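Local coordinates for protein polynucleotide 5'-triphosphatase (Acanthamoeba polyphaga mimivirus, PDB 3BGY) that removes the terminal phosphate from the 5'-triphosphate end of mRNA, serving as the RNA triphosphatase domain of a large multifunctional viral capping enzyme, at residues Glu123-Asn128 with Thr147-Leu152; Lys81-Val86 with Lys127-Gly132; Leu36-Ser41 with Leu213-Lys218; Leu72-Ile77 with Val86-Gln91. All coordinates share one frame; numbering follows the deposited sequence. Where two conformers were deposited one is given.

Contact 1 (Glu123-Asn128 with Thr147-Leu152); sequences EIVYKN and TEEIPL. With ACT (acetate ion), chain D.
Tyr126 meets Ile150 at the edge of its ring: CD1 of Ile150 lies near the ring plane, 4.5 Å from CD2 of Tyr126. The phenol end has an acetate ion, probably from the crystallisation liquor, at its edge, and Tyr126 OH donates to OXT of this ion over 2.6 Å. On the same side of the sheet, the Asn128 amide and the Glu148 carboxylate are turned 32° against each other, Asn128 ND2 standing 3.2 Å from Glu148 OE1. Both groups are bonded nearby: Asn128 OD1 takes the N-H of Gly130, Glu148 OE1 the hydroxyl of Ser131. Leu152 brings its CD1 to within 4.3 Å of Tyr126 CB. Beneath these groups runs an antiparallel hairpin, in which Tyr126 and Ile150 form a hydrogen-bonded pair. Through the other side, which faces the barrel interior, Lys127 and Glu149 project side by side, CG to CG at 4.0 Å. Lys127 NZ and Glu149 OE2 stay 4.2 Å apart, beyond a salt bridge. Glu149 also has a long, weak ion pair with Arg85, so its charge is probably shared between two cations on the tunnel wall.

Contact 2 (Lys81-Val86 with Lys127-Gly132); sequences KNVYRV and KNRGSG
Arg129 lies across the start of strand 83-88, its side chain spanning Lys81 and Val83. Its CB sits 3.6 Å from Lys81 O, and CG and CD continue past the same carbonyl. With CG anti to the carbonyl carbon (chi1 -67°) and the chain extended to NE, the guanidinium reaches Val83, whose CG2 lies 3.8 Å above the centre of one face. At the tip, NH1 donates to a water that in turn donates to Lys81 O. Behind CB, the Arg129 N-H gives a weak, bent bond of 2.8 Å to Asn82 OD1. Strand 83-88 starts here: Val83 and Lys127 form an antiparallel hydrogen-bonded pair, with Val83 N to Lys127 O at 3.0 Å, and beyond Lys127 comes a type I turn in which Asn128 OD1 receives Gly130 N, an Asx turn. Lys127 crosses Arg85 over one guanidinium face, Lys127 CE 4.1 Å from Arg85 NH1. Arg85, Lys127 and Arg129 thus bring like charges together, probably partly offset by long, weak ion pairs of Arg85 with Asp73 and Glu149; such a positive patch is consistent with binding a 5'-triphosphate.

Contact 3 (Leu36-Ser41 with Leu213-Lys218); sequences LEFEVS and LELINK
Glu37 and Leu215 are linked through water where the first and last strands of the eight-stranded barrel meet, the seam that closes the tunnel of a tunnel-type RNA triphosphatase. The water accepts from Phe38 N and sits within 2.6 Å of Glu37 OE1 and 2.7 Å of Leu215 O; a second water donates to the same OE1. Phe38 turns to the opposite side of the sheet, its CG anti to the backbone N (chi1 -175°), and lies alongside Leu215, pointing the same way; CD1 of the leucine approaches ring atom CD1 to 3.5 Å. Tyr30 of helix 17-32 packs on both, so this side of the seam is covered from outside the barrel. Glu39 returns to the interior next to Glu214. Their side chains run together with carboxylate planes 34° apart, and in the conformer given OE1 of Glu39 lies 2.6 Å from OE2 of Glu214; because Glu214 has a second conformer, this closeness is doubtful. Acidic residues from these two strands bind the metal in tunnel triphosphatases, and Glu37, Glu39 and Glu214 are consistent with that role. Val40 faces outward again beside Leu213, both packing on Leu228 of helix 221-235. Val40 and Leu213 form an antiparallel hydrogen-bonded pair: Val40 N donates to Leu213 O at 2.9 Å, and Leu213 N returns a bond of the same length to Val40 O.

Contact 4 (Leu72-Ile77 with Val86-Gln91); sequences LDISLI and VSLFNQ
Ser87 OG donates to Asp73 OD1 over 2.6 Å, reaching the syn side of the carboxylate from 31° out of its plane. OG is anti to the serine carbonyl carbon (chi1 -55°), and Ser87 CB also touches Asp73 OD1, at 3.2 Å. On the reverse of the sheet Ile74 and Leu88 cross obliquely, CD1 to CD1 at 3.8 Å; the unusual chi2 of Ile74, 101°, carries its CD1 over to Leu88 and to Val86 O. The frame for both pairs is the antiparallel hairpin of strands 66-77 and 83-88, part of the closed barrel: Asp73 and Ser87 form a non-hydrogen-bonded pair, and hydrogen-bonded pairs flank it, Leu72 with Leu88 and Ile74 with Val86. Side chains therefore alternate between the polar tunnel interior and an apolar exterior. Farther out, Ile113 of helix 106-115 covers Ile74 and Val86, while Ile122 backs Val86 and Leu88. Inside, OD2 of Asp73 has long, weak ion pairs with Lys175 and Arg85, and Ser87 is bonded through its backbone to Glu123 of the next strand.

Overall arrangement
All four contacts are strand pairings in one closed antiparallel barrel. Contacts 4, 2 and 1 are successive seams of one wall: contacts 2 and 4 share strand 83-88, their centres about 15 Å apart, and contacts 1 and 2 share strand 122-136, their centres about 7 Å apart. Contact 1 passes on to contact 3 through Thr147 O and Glu37 N, 2.8 Å apart, a probable hydrogen bond. Contact 3, joining the chain's first and last strands, is about 21 Å from contact 4 between centres, on the opposite side of the chain's centre. Toward the lumen, the acidic residues of contact 3 thus face a wall bearing Arg85, Lys127 and Arg129, consistent with a tunnel that holds metal and triphosphate.

Contact 1 (Glu123-Asn128 with Thr147-Leu152)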
loop_
_atom_site.group_PDB
_atom_site.type_symbol
_atom_site.label_atom_id
_atom_site.label_comp_id
_atom_site.label_asym_id
_atom_site.label_seq_id
_atom_site.Cartn_x
_atom_site.Cartn_y
_atom_site.Cartn_z
ATOM N N GLU A 123 -6.348 -1.656 -11.051
ATOM C CA GLU A 123 -5.443 -2.653 -10.475
ATOM C C GLU A 123 -6.220 -3.481 -9.474
ATOM O O GLU A 123 -7.000 -2.942 -8.683
ATOM C CB GLU A 123 -4.237 -1.983 -9.815
ATOM C CG GLU A 123 -3.253 -1.404 -10.836
ATOM C CD GLU A 123 -2.033 -0.736 -10.208
ATOM O OE1 GLU A 123 -1.911 -0.715 -8.962
ATOM O OE2 GLU A 123 -1.215 -0.199 -10.981
ATOM N N ILE A 124 -6.042 -4.795 -9.554
ATOM C CA ILE A 124 -6.773 -5.727 -8.697
ATOM C C ILE A 124 -5.810 -6.673 -8.014
ATOM O O ILE A 124 -4.908 -7.227 -8.651
ATOM C CB ILE A 124 -7.776 -6.569 -9.547
ATOM C CG1 ILE A 124 -8.708 -5.646 -10.333
ATOM C CG2 ILE A 124 -8.574 -7.485 -8.655
ATOM C CD1 ILE A 124 -9.774 -6.356 -11.156
ATOM N N VAL A 125 -5.981 -6.820 -6.696
ATOM C CA VAL A 125 -5.135 -7.697 -5.918
ATOM C C VAL A 125 -5.926 -8.473 -4.880
ATOM O O VAL A 125 -6.954 -8.013 -4.376
ATOM C CB VAL A 125 -3.976 -6.925 -5.126
ATOM C CG1 VAL A 125 -2.959 -6.282 -6.075
ATOM C CG2 VAL A 125 -4.549 -5.891 -4.143
ATOM N N TYR A 126 -5.440 -9.668 -4.589
ATOM C CA TYR A 126 -6.010 -10.485 -3.532
ATOM C C TYR A 126 -4.904 -10.489 -2.471
ATOM O O TYR A 126 -3.780 -10.925 -2.718
ATOM C CB TYR A 126 -6.356 -11.891 -4.025
ATOM C CG TYR A 126 -6.784 -12.804 -2.899
ATOM C CD1 TYR A 126 -8.084 -12.725 -2.349
ATOM C CD2 TYR A 126 -5.871 -13.728 -2.347
ATOM C CE1 TYR A 126 -8.458 -13.545 -1.256
ATOM C CE2 TYR A 126 -6.232 -14.550 -1.274
ATOM C CZ TYR A 126 -7.526 -14.454 -0.739
ATOM O OH TYR A 126 -7.858 -15.266 0.313
ATOM N N LYS A 127 -5.259 -10.026 -1.281
ATOM C CA LYS A 127 -4.305 -9.889 -0.188
ATOM C C LYS A 127 -4.545 -10.960 0.845
ATOM O O LYS A 127 -5.614 -10.998 1.453
ATOM C CB LYS A 127 -4.464 -8.511 0.457
ATOM C CG LYS A 127 -4.122 -7.338 -0.438
ATOM C CD LYS A 127 -4.479 -5.996 0.227
ATOM C CE LYS A 127 -3.329 -5.415 1.062
ATOM N NZ LYS A 127 -2.778 -6.322 2.113
ATOM N N ASN A 128 -3.572 -11.852 1.010
ATOM C CA ASN A 128 -3.691 -12.926 1.997
ATOM C C ASN A 128 -3.079 -12.353 3.270
ATOM O O ASN A 128 -1.856 -12.368 3.456
ATOM C CB ASN A 128 -2.947 -14.207 1.541
ATOM C CG ASN A 128 -3.053 -15.356 2.552
ATOM O OD1 ASN A 128 -3.406 -15.162 3.722
ATOM N ND2 ASN A 128 -2.681 -16.544 2.114
ATOM N N THR A 147 4.114 -9.314 3.165
ATOM C CA THR A 147 2.774 -9.812 2.904
ATOM C C THR A 147 2.569 -10.303 1.483
ATOM O O THR A 147 3.217 -9.815 0.549
ATOM C CB THR A 147 1.691 -8.780 3.322
ATOM O OG1 THR A 147 0.406 -9.410 3.350
ATOM C CG2 THR A 147 1.687 -7.570 2.421
ATOM N N GLU A 148 1.656 -11.261 1.346
ATOM C CA GLU A 148 1.336 -11.856 0.050
ATOM C C GLU A 148 0.221 -11.077 -0.614
ATOM O O GLU A 148 -0.866 -10.947 -0.055
ATOM C CB GLU A 148 0.923 -13.303 0.254
ATOM C CG GLU A 148 0.753 -14.097 -1.017
ATOM C CD GLU A 148 0.187 -15.498 -0.763
ATOM O OE1 GLU A 148 -0.075 -15.859 0.408
ATOM O OE2 GLU A 148 0.032 -16.233 -1.741
ATOM N N GLU A 149 0.491 -10.582 -1.822
ATOM C CA GLU A 149 -0.463 -9.795 -2.569
ATOM C C GLU A 149 -0.397 -10.327 -3.977
ATOM O O GLU A 149 0.565 -10.076 -4.702
ATOM C CB GLU A 149 -0.095 -8.291 -2.524
ATOM C CG GLU A 149 -0.178 -7.660 -1.107
ATOM C CD GLU A 149 -0.085 -6.143 -1.080
ATOM O OE1 GLU A 149 -0.799 -5.477 -1.862
ATOM O OE2 GLU A 149 0.686 -5.618 -0.246
ATOM N N ILE A 150 -1.449 -11.033 -4.377
ATOM C CA ILE A 150 -1.493 -11.638 -5.710
ATOM C C ILE A 150 -2.197 -10.721 -6.696
ATOM O O ILE A 150 -3.386 -10.449 -6.552
ATOM C CB ILE A 150 -2.196 -13.026 -5.625
ATOM C CG1 ILE A 150 -1.482 -13.897 -4.587
ATOM C CG2 ILE A 150 -2.221 -13.706 -7.020
ATOM C CD1 ILE A 150 -2.133 -15.247 -4.301
ATOM N N PRO A 151 -1.483 -10.270 -7.745
ATOM C CA PRO A 151 -2.126 -9.377 -8.714
ATOM C C PRO A 151 -2.923 -10.180 -9.718
ATOM O O PRO A 151 -2.524 -11.278 -10.110
ATOM C CB PRO A 151 -0.933 -8.702 -9.416
ATOM C CG PRO A 151 0.254 -9.041 -8.568
ATOM C CD PRO A 151 -0.050 -10.401 -8.047
ATOM N N LEU A 152 -4.097 -9.667 -10.057
ATOM C CA LEU A 152 -4.934 -10.305 -11.068
ATOM C C LEU A 152 -4.722 -9.407 -12.267
ATOM O O LEU A 152 -5.078 -8.232 -12.222
ATOM C CB LEU A 152 -6.400 -10.324 -10.635
ATOM C CG LEU A 152 -6.862 -11.435 -9.700
ATOM C CD1 LEU A 152 -6.470 -11.137 -8.256
ATOM C CD2 LEU A 152 -8.373 -11.554 -9.824
HETATM C C ACT D . -11.456 -15.422 0.674
HETATM O O ACT D . -12.470 -16.277 0.978
HETATM O OXT ACT D . -10.344 -15.566 1.121
HETATM C CH3 ACT D . -11.703 -14.299 -0.246
HETATM O O HOH W 1 -4.071 -5.653 -11.571
#

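Contact 2 (Lys81-Val86 with Lys127-Gly132)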
loop_
_atom_site.group_PDB
_atom_site.type_symbol
_atom_site.label_atom_id
_atom_site.label_comp_id
_atom_site.label_asym_id
_atom_site.label_seq_id
_atom_site.Cartn_x
_atom_site.Cartn_y
_atom_site.Cartn_z
ATOM N N LYS A 81 -10.729 -12.642 6.919
ATOM C CA LYS A 81 -9.861 -11.449 7.059
ATOM C C LYS A 81 -9.003 -11.128 5.834
ATOM O O LYS A 81 -8.238 -10.146 5.831
ATOM C CB LYS A 81 -8.987 -11.490 8.336
ATOM C CG LYS A 81 -9.783 -11.609 9.646
ATOM C CD LYS A 81 -8.856 -11.898 10.822
ATOM C CE LYS A 81 -9.638 -12.154 12.109
ATOM N NZ LYS A 81 -10.522 -13.365 12.054
ATOM N N ASN A 82 -9.156 -11.932 4.780
ATOM C CA ASN A 82 -8.418 -11.676 3.556
ATOM C C ASN A 82 -9.164 -10.632 2.745
ATOM O O ASN A 82 -10.345 -10.345 3.006
ATOM C CB ASN A 82 -8.132 -12.970 2.803
ATOM C CG ASN A 82 -7.238 -13.882 3.592
ATOM O OD1 ASN A 82 -6.287 -13.416 4.241
ATOM N ND2 ASN A 82 -7.572 -15.166 3.627
ATOM N N VAL A 83 -8.476 -10.047 1.768
ATOM C CA VAL A 83 -9.033 -8.898 1.084
ATOM C C VAL A 83 -8.928 -8.972 -0.423
ATOM O O VAL A 83 -7.916 -9.377 -0.934
ATOM C CB VAL A 83 -8.254 -7.596 1.567
ATOM C CG1 VAL A 83 -8.679 -6.340 0.796
ATOM C CG2 VAL A 83 -8.483 -7.368 3.066
ATOM N N TYR A 84 -9.973 -8.504 -1.103
ATOM C CA TYR A 84 -9.986 -8.419 -2.579
ATOM C C TYR A 84 -10.072 -6.911 -2.789
ATOM O O TYR A 84 -11.068 -6.279 -2.410
ATOM C CB TYR A 84 -11.234 -9.118 -3.172
ATOM C CG TYR A 84 -11.207 -9.196 -4.702
ATOM C CD1 TYR A 84 -10.574 -10.260 -5.361
ATOM C CD2 TYR A 84 -11.854 -8.217 -5.472
ATOM C CE1 TYR A 84 -10.608 -10.351 -6.792
ATOM C CE2 TYR A 84 -11.893 -8.292 -6.886
ATOM C CZ TYR A 84 -11.272 -9.359 -7.521
ATOM O OH TYR A 84 -11.326 -9.442 -8.892
ATOM N N ARG A 85 -8.998 -6.321 -3.304
ATOM C CA ARG A 85 -8.948 -4.864 -3.478
ATOM C C ARG A 85 -8.814 -4.381 -4.916
ATOM O O ARG A 85 -7.957 -4.849 -5.649
ATOM C CB ARG A 85 -7.782 -4.291 -2.657
ATOM C CG ARG A 85 -7.638 -2.747 -2.677
ATOM C CD ARG A 85 -6.361 -2.315 -1.991
ATOM N NE ARG A 85 -5.180 -2.732 -2.743
ATOM C CZ ARG A 85 -3.923 -2.548 -2.333
ATOM N NH1 ARG A 85 -3.669 -1.950 -1.174
ATOM N NH2 ARG A 85 -2.915 -2.965 -3.081
ATOM N N VAL A 86 -9.672 -3.439 -5.291
ATOM C CA VAL A 86 -9.619 -2.833 -6.609
ATOM C C VAL A 86 -9.165 -1.372 -6.458
ATOM O O VAL A 86 -9.706 -0.636 -5.620
ATOM C CB VAL A 86 -10.995 -2.885 -7.304
ATOM C CG1 VAL A 86 -11.013 -2.014 -8.541
ATOM C CG2 VAL A 86 -11.325 -4.317 -7.671
ATOM N N LYS A 127 -5.259 -10.026 -1.281
ATOM C CA LYS A 127 -4.305 -9.889 -0.188
ATOM C C LYS A 127 -4.545 -10.960 0.845
ATOM O O LYS A 127 -5.614 -10.998 1.453
ATOM C CB LYS A 127 -4.464 -8.511 0.457
ATOM C CG LYS A 127 -4.122 -7.338 -0.438
ATOM C CD LYS A 127 -4.479 -5.996 0.227
ATOM C CE LYS A 127 -3.329 -5.415 1.062
ATOM N NZ LYS A 127 -2.778 -6.322 2.113
ATOM N N ASN A 128 -3.572 -11.852 1.010
ATOM C CA ASN A 128 -3.691 -12.926 1.997
ATOM C C ASN A 128 -3.079 -12.353 3.270
ATOM O O ASN A 128 -1.856 -12.368 3.456
ATOM C CB ASN A 128 -2.947 -14.207 1.541
ATOM C CG ASN A 128 -3.053 -15.356 2.552
ATOM O OD1 ASN A 128 -3.406 -15.162 3.722
ATOM N ND2 ASN A 128 -2.681 -16.544 2.114
ATOM N N ARG A 129 -3.948 -11.831 4.127
ATOM C CA ARG A 129 -3.509 -11.216 5.364
ATOM C C ARG A 129 -3.001 -12.184 6.425
ATOM O O ARG A 129 -2.390 -11.757 7.403
ATOM C CB ARG A 129 -4.603 -10.298 5.898
ATOM C CG ARG A 129 -4.828 -9.082 4.990
ATOM C CD ARG A 129 -5.359 -7.877 5.751
ATOM N NE ARG A 129 -5.219 -6.647 4.972
ATOM C CZ ARG A 129 -5.840 -5.498 5.242
ATOM N NH1 ARG A 129 -6.660 -5.399 6.284
ATOM N NH2 ARG A 129 -5.665 -4.447 4.446
ATOM N N GLY A 130 -3.168 -13.483 6.177
ATOM C CA GLY A 130 -2.740 -14.491 7.133
ATOM C C GLY A 130 -1.357 -15.077 6.934
ATOM O O GLY A 130 -0.830 -15.709 7.851
ATOM N N SER A 131 -0.750 -14.841 5.771
ATOM C CA SER A 131 0.574 -15.388 5.465
ATOM C C SER A 131 1.743 -14.488 5.821
ATOM O O SER A 131 2.901 -14.923 5.838
ATOM C CB SER A 131 0.661 -15.712 3.981
ATOM O OG SER A 131 0.583 -14.518 3.242
ATOM N N GLY A 132 1.428 -13.229 6.075
ATOM C CA GLY A 132 2.458 -12.270 6.392
ATOM C C GLY A 132 3.028 -12.191 7.788
ATOM O O GLY A 132 2.342 -12.517 8.764
HETATM O O HOH W 2 -8.257 -7.924 7.284
HETATM O O HOH W 3 -4.948 -16.935 4.888
#

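Contact 3 (Leu36-Ser41 with Leu213-Lys218)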
loop_
_atom_site.group_PDB
_atom_site.type_symbol
_atom_site.label_atom_id
_atom_site.label_comp_id
_atom_site.label_asym_id
_atom_site.label_seq_id
_atom_site.Cartn_x
_atom_site.Cartn_y
_atom_site.Cartn_z
ATOM N N LEU A 36 5.244 -12.095 -2.661
ATOM C CA LEU A 36 5.480 -11.472 -1.362
ATOM C C LEU A 36 6.046 -10.071 -1.599
ATOM O O LEU A 36 6.765 -9.832 -2.581
ATOM C CB LEU A 36 6.439 -12.315 -0.515
ATOM C CG LEU A 36 5.945 -13.680 -0.026
ATOM C CD1 LEU A 36 7.100 -14.456 0.606
ATOM C CD2 LEU A 36 4.832 -13.516 0.990
ATOM N N GLU A 37 5.615 -9.125 -0.769
ATOM C CA GLU A 37 6.072 -7.729 -0.839
ATOM C C GLU A 37 6.733 -7.455 0.481
ATOM O O GLU A 37 6.381 -8.087 1.461
ATOM C CB GLU A 37 4.903 -6.782 -1.047
ATOM C CG GLU A 37 4.189 -6.957 -2.414
ATOM C CD GLU A 37 5.110 -6.922 -3.649
ATOM O OE1 GLU A 37 6.152 -6.222 -3.651
ATOM O OE2 GLU A 37 4.779 -7.613 -4.638
ATOM N N PHE A 38 7.710 -6.558 0.500
ATOM C CA PHE A 38 8.436 -6.244 1.730
ATOM C C PHE A 38 8.336 -4.727 1.873
ATOM O O PHE A 38 8.811 -3.968 1.021
ATOM C CB PHE A 38 9.883 -6.721 1.594
ATOM C CG PHE A 38 10.705 -6.563 2.846
ATOM C CD1 PHE A 38 11.251 -5.317 3.188
ATOM C CD2 PHE A 38 10.973 -7.664 3.656
ATOM C CE1 PHE A 38 12.068 -5.150 4.313
ATOM C CE2 PHE A 38 11.806 -7.518 4.810
ATOM C CZ PHE A 38 12.348 -6.257 5.126
ATOM N N GLU A 39 7.883 -4.302 3.051
ATOM C CA GLU A 39 7.623 -2.897 3.300
ATOM C C GLU A 39 8.034 -2.463 4.697
ATOM O O GLU A 39 7.833 -3.225 5.648
ATOM C CB GLU A 39 6.087 -2.736 3.143
ATOM C CG GLU A 39 5.403 -1.489 3.655
ATOM C CD GLU A 39 3.885 -1.534 3.465
ATOM O OE1 GLU A 39 3.425 -1.580 2.306
ATOM O OE2 GLU A 39 3.157 -1.504 4.477
ATOM N N VAL A 40 8.638 -1.282 4.798
ATOM C CA VAL A 40 8.943 -0.721 6.124
ATOM C C VAL A 40 7.988 0.465 6.239
ATOM O O VAL A 40 8.067 1.399 5.458
ATOM C CB VAL A 40 10.387 -0.268 6.285
ATOM C CG1 VAL A 40 10.613 0.215 7.737
ATOM C CG2 VAL A 40 11.333 -1.426 6.005
ATOM N N SER A 41 7.095 0.413 7.228
ATOM C CA SER A 41 6.093 1.459 7.432
ATOM C C SER A 41 6.536 2.390 8.561
ATOM O O SER A 41 6.843 1.927 9.662
ATOM C CB SER A 41 4.725 0.813 7.752
ATOM O OG SER A 41 3.758 1.789 8.126
ATOM N N LEU A 213 8.848 2.516 2.871
ATOM C CA LEU A 213 9.981 2.222 1.992
ATOM C C LEU A 213 9.680 0.792 1.530
ATOM O O LEU A 213 9.733 -0.148 2.331
ATOM C CB LEU A 213 11.336 2.276 2.730
ATOM C CG LEU A 213 12.524 1.762 1.881
ATOM C CD1 LEU A 213 12.846 2.748 0.768
ATOM C CD2 LEU A 213 13.736 1.510 2.740
ATOM N N GLU A 214 9.320 0.633 0.251
ATOM C CA GLU A 214 8.995 -0.689 -0.295
ATOM C C GLU A 214 10.109 -1.194 -1.210
ATOM O O GLU A 214 10.641 -0.434 -2.018
ATOM C CB GLU A 214 7.672 -0.654 -1.087
ATOM C CG GLU A 214 6.548 0.126 -0.421
ATOM C CD GLU A 214 5.178 -0.500 -0.589
ATOM O OE1 GLU A 214 4.932 -1.209 -1.592
ATOM O OE2 GLU A 214 4.331 -0.262 0.297
ATOM N N LEU A 215 10.435 -2.483 -1.099
ATOM C CA LEU A 215 11.477 -3.095 -1.931
ATOM C C LEU A 215 10.901 -3.488 -3.300
ATOM O O LEU A 215 9.706 -3.822 -3.426
ATOM C CB LEU A 215 12.083 -4.338 -1.269
ATOM C CG LEU A 215 12.836 -4.006 0.020
ATOM C CD1 LEU A 215 13.483 -5.274 0.487
ATOM C CD2 LEU A 215 13.886 -2.930 -0.163
ATOM N N ILE A 216 11.765 -3.386 -4.305
ATOM C CA ILE A 216 11.473 -3.782 -5.693
ATOM C C ILE A 216 12.241 -5.113 -5.885
ATOM O O ILE A 216 11.763 -6.035 -6.562
ATOM C CB ILE A 216 11.956 -2.697 -6.706
ATOM C CG1 ILE A 216 11.160 -1.408 -6.528
ATOM C CG2 ILE A 216 11.847 -3.198 -8.183
ATOM C CD1 ILE A 216 11.754 -0.201 -7.260
ATOM N N ASN A 217 13.437 -5.197 -5.294
ATOM C CA ASN A 217 14.269 -6.420 -5.329
ATOM C C ASN A 217 14.879 -6.534 -3.943
ATOM O O ASN A 217 14.902 -5.545 -3.198
ATOM C CB ASN A 217 15.422 -6.318 -6.325
ATOM C CG ASN A 217 14.967 -6.145 -7.744
ATOM O OD1 ASN A 217 14.247 -6.988 -8.282
ATOM N ND2 ASN A 217 15.355 -5.036 -8.355
ATOM N N LYS A 218 15.329 -7.737 -3.583
ATOM C CA LYS A 218 15.992 -7.993 -2.285
ATOM C C LYS A 218 17.263 -7.157 -2.207
ATOM O O LYS A 218 17.869 -6.839 -3.241
ATOM C CB LYS A 218 16.389 -9.483 -2.189
ATOM C CG LYS A 218 17.104 -9.930 -0.882
ATOM C CD LYS A 218 17.989 -11.197 -1.063
ATOM C CE LYS A 218 19.073 -11.025 -2.147
ATOM N NZ LYS A 218 20.271 -11.928 -1.967
HETATM O O HOH W 4 7.798 -5.110 -1.974
HETATM O O HOH W 5 8.675 -6.794 -5.108
#

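Contact 4 (Leu72-Ile77 with Val86-Gln91)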
loop_
_atom_site.group_PDB
_atom_site.type_symbol
_atom_site.label_atom_id
_atom_site.label_comp_id
_atom_site.label_asym_id
_atom_site.label_seq_id
_atom_site.Cartn_x
_atom_site.Cartn_y
_atom_site.Cartn_z
ATOM N N LEU A 72 -8.778 5.703 -6.088
ATOM C CA LEU A 72 -9.716 5.213 -5.088
ATOM C C LEU A 72 -9.547 3.694 -4.905
ATOM O O LEU A 72 -9.653 2.922 -5.872
ATOM C CB LEU A 72 -11.169 5.510 -5.536
ATOM C CG LEU A 72 -12.247 4.942 -4.612
ATOM C CD1 LEU A 72 -12.200 5.608 -3.273
ATOM C CD2 LEU A 72 -13.629 5.073 -5.244
ATOM N N ASP A 73 -9.250 3.270 -3.672
ATOM C CA ASP A 73 -9.144 1.844 -3.339
ATOM C C ASP A 73 -10.454 1.367 -2.743
ATOM O O ASP A 73 -10.963 1.972 -1.803
ATOM C CB ASP A 73 -8.087 1.580 -2.254
ATOM C CG ASP A 73 -6.702 1.413 -2.803
ATOM O OD1 ASP A 73 -6.539 1.328 -4.029
ATOM O OD2 ASP A 73 -5.762 1.318 -1.988
ATOM N N ILE A 74 -10.973 0.253 -3.258
ATOM C CA ILE A 74 -12.211 -0.321 -2.731
ATOM C C ILE A 74 -11.795 -1.699 -2.280
ATOM O O ILE A 74 -11.381 -2.540 -3.080
ATOM C CB ILE A 74 -13.342 -0.421 -3.792
ATOM C CG1 ILE A 74 -13.663 0.953 -4.370
ATOM C CG2 ILE A 74 -14.638 -0.921 -3.139
ATOM C CD1 ILE A 74 -13.040 1.195 -5.713
ATOM N N SER A 75 -11.840 -1.912 -0.970
ATOM C CA SER A 75 -11.436 -3.199 -0.436
ATOM C C SER A 75 -12.625 -4.009 0.047
ATOM O O SER A 75 -13.429 -3.511 0.841
ATOM C CB SER A 75 -10.501 -3.003 0.755
ATOM O OG SER A 75 -9.315 -2.327 0.382
ATOM N N LEU A 76 -12.720 -5.248 -0.434
ATOM C CA LEU A 76 -13.760 -6.176 0.036
ATOM C C LEU A 76 -13.075 -7.042 1.061
ATOM O O LEU A 76 -12.107 -7.735 0.747
ATOM C CB LEU A 76 -14.304 -7.053 -1.084
ATOM C CG LEU A 76 -14.823 -6.356 -2.319
ATOM C CD1 LEU A 76 -15.347 -7.464 -3.238
ATOM C CD2 LEU A 76 -15.942 -5.347 -1.996
ATOM N N ILE A 77 -13.570 -6.977 2.298
ATOM C CA ILE A 77 -12.978 -7.700 3.424
ATOM C C ILE A 77 -13.844 -8.891 3.794
ATOM O O ILE A 77 -14.967 -8.746 4.239
ATOM C CB ILE A 77 -12.771 -6.752 4.625
ATOM C CG1 ILE A 77 -11.976 -5.525 4.166
ATOM C CG2 ILE A 77 -11.983 -7.470 5.770
ATOM C CD1 ILE A 77 -12.188 -4.309 5.043
ATOM N N VAL A 86 -9.672 -3.439 -5.291
ATOM C CA VAL A 86 -9.619 -2.833 -6.609
ATOM C C VAL A 86 -9.165 -1.372 -6.458
ATOM O O VAL A 86 -9.706 -0.636 -5.620
ATOM C CB VAL A 86 -10.995 -2.885 -7.304
ATOM C CG1 VAL A 86 -11.013 -2.014 -8.541
ATOM C CG2 VAL A 86 -11.325 -4.317 -7.671
ATOM N N SER A 87 -8.173 -0.956 -7.246
ATOM C CA SER A 87 -7.722 0.435 -7.232
ATOM C C SER A 87 -8.139 1.070 -8.561
ATOM O O SER A 87 -7.744 0.576 -9.612
ATOM C CB SER A 87 -6.198 0.514 -7.101
ATOM O OG SER A 87 -5.760 -0.214 -5.961
ATOM N N LEU A 88 -8.916 2.141 -8.489
ATOM C CA LEU A 88 -9.393 2.860 -9.685
ATOM C C LEU A 88 -8.538 4.099 -9.878
ATOM O O LEU A 88 -8.572 5.006 -9.041
ATOM C CB LEU A 88 -10.857 3.244 -9.509
ATOM C CG LEU A 88 -11.853 2.100 -9.329
ATOM C CD1 LEU A 88 -13.264 2.667 -9.167
ATOM C CD2 LEU A 88 -11.804 1.157 -10.543
ATOM N N PHE A 89 -7.810 4.151 -11.004
ATOM C CA PHE A 89 -6.913 5.271 -11.300
ATOM C C PHE A 89 -7.482 6.306 -12.260
ATOM O O PHE A 89 -6.967 7.419 -12.365
ATOM C CB PHE A 89 -5.569 4.756 -11.845
ATOM C CG PHE A 89 -4.717 4.077 -10.809
ATOM C CD1 PHE A 89 -4.880 2.704 -10.551
ATOM C CD2 PHE A 89 -3.720 4.789 -10.110
ATOM C CE1 PHE A 89 -4.068 2.043 -9.605
ATOM C CE2 PHE A 89 -2.895 4.126 -9.160
ATOM C CZ PHE A 89 -3.070 2.758 -8.908
ATOM N N ASN A 90 -8.526 5.931 -12.993
ATOM C CA ASN A 90 -9.119 6.882 -13.942
ATOM C C ASN A 90 -10.088 7.808 -13.177
ATOM O O ASN A 90 -11.062 7.341 -12.617
ATOM C CB ASN A 90 -9.817 6.098 -15.054
ATOM C CG ASN A 90 -10.472 6.998 -16.073
ATOM O OD1 ASN A 90 -11.589 7.452 -15.868
ATOM N ND2 ASN A 90 -9.761 7.291 -17.152
ATOM N N GLN A 91 -9.816 9.117 -13.185
ATOM C CA GLN A 91 -10.634 10.098 -12.452
ATOM C C GLN A 91 -12.103 10.177 -12.831
ATOM O O GLN A 91 -12.954 10.331 -11.956
ATOM C CB GLN A 91 -9.977 11.490 -12.462
ATOM C CG GLN A 91 -8.475 11.506 -12.111
ATOM C CD GLN A 91 -8.161 10.910 -10.744
ATOM O OE1 GLN A 91 -8.625 11.411 -9.713
ATOM N NE2 GLN A 91 -7.404 9.805 -10.736
#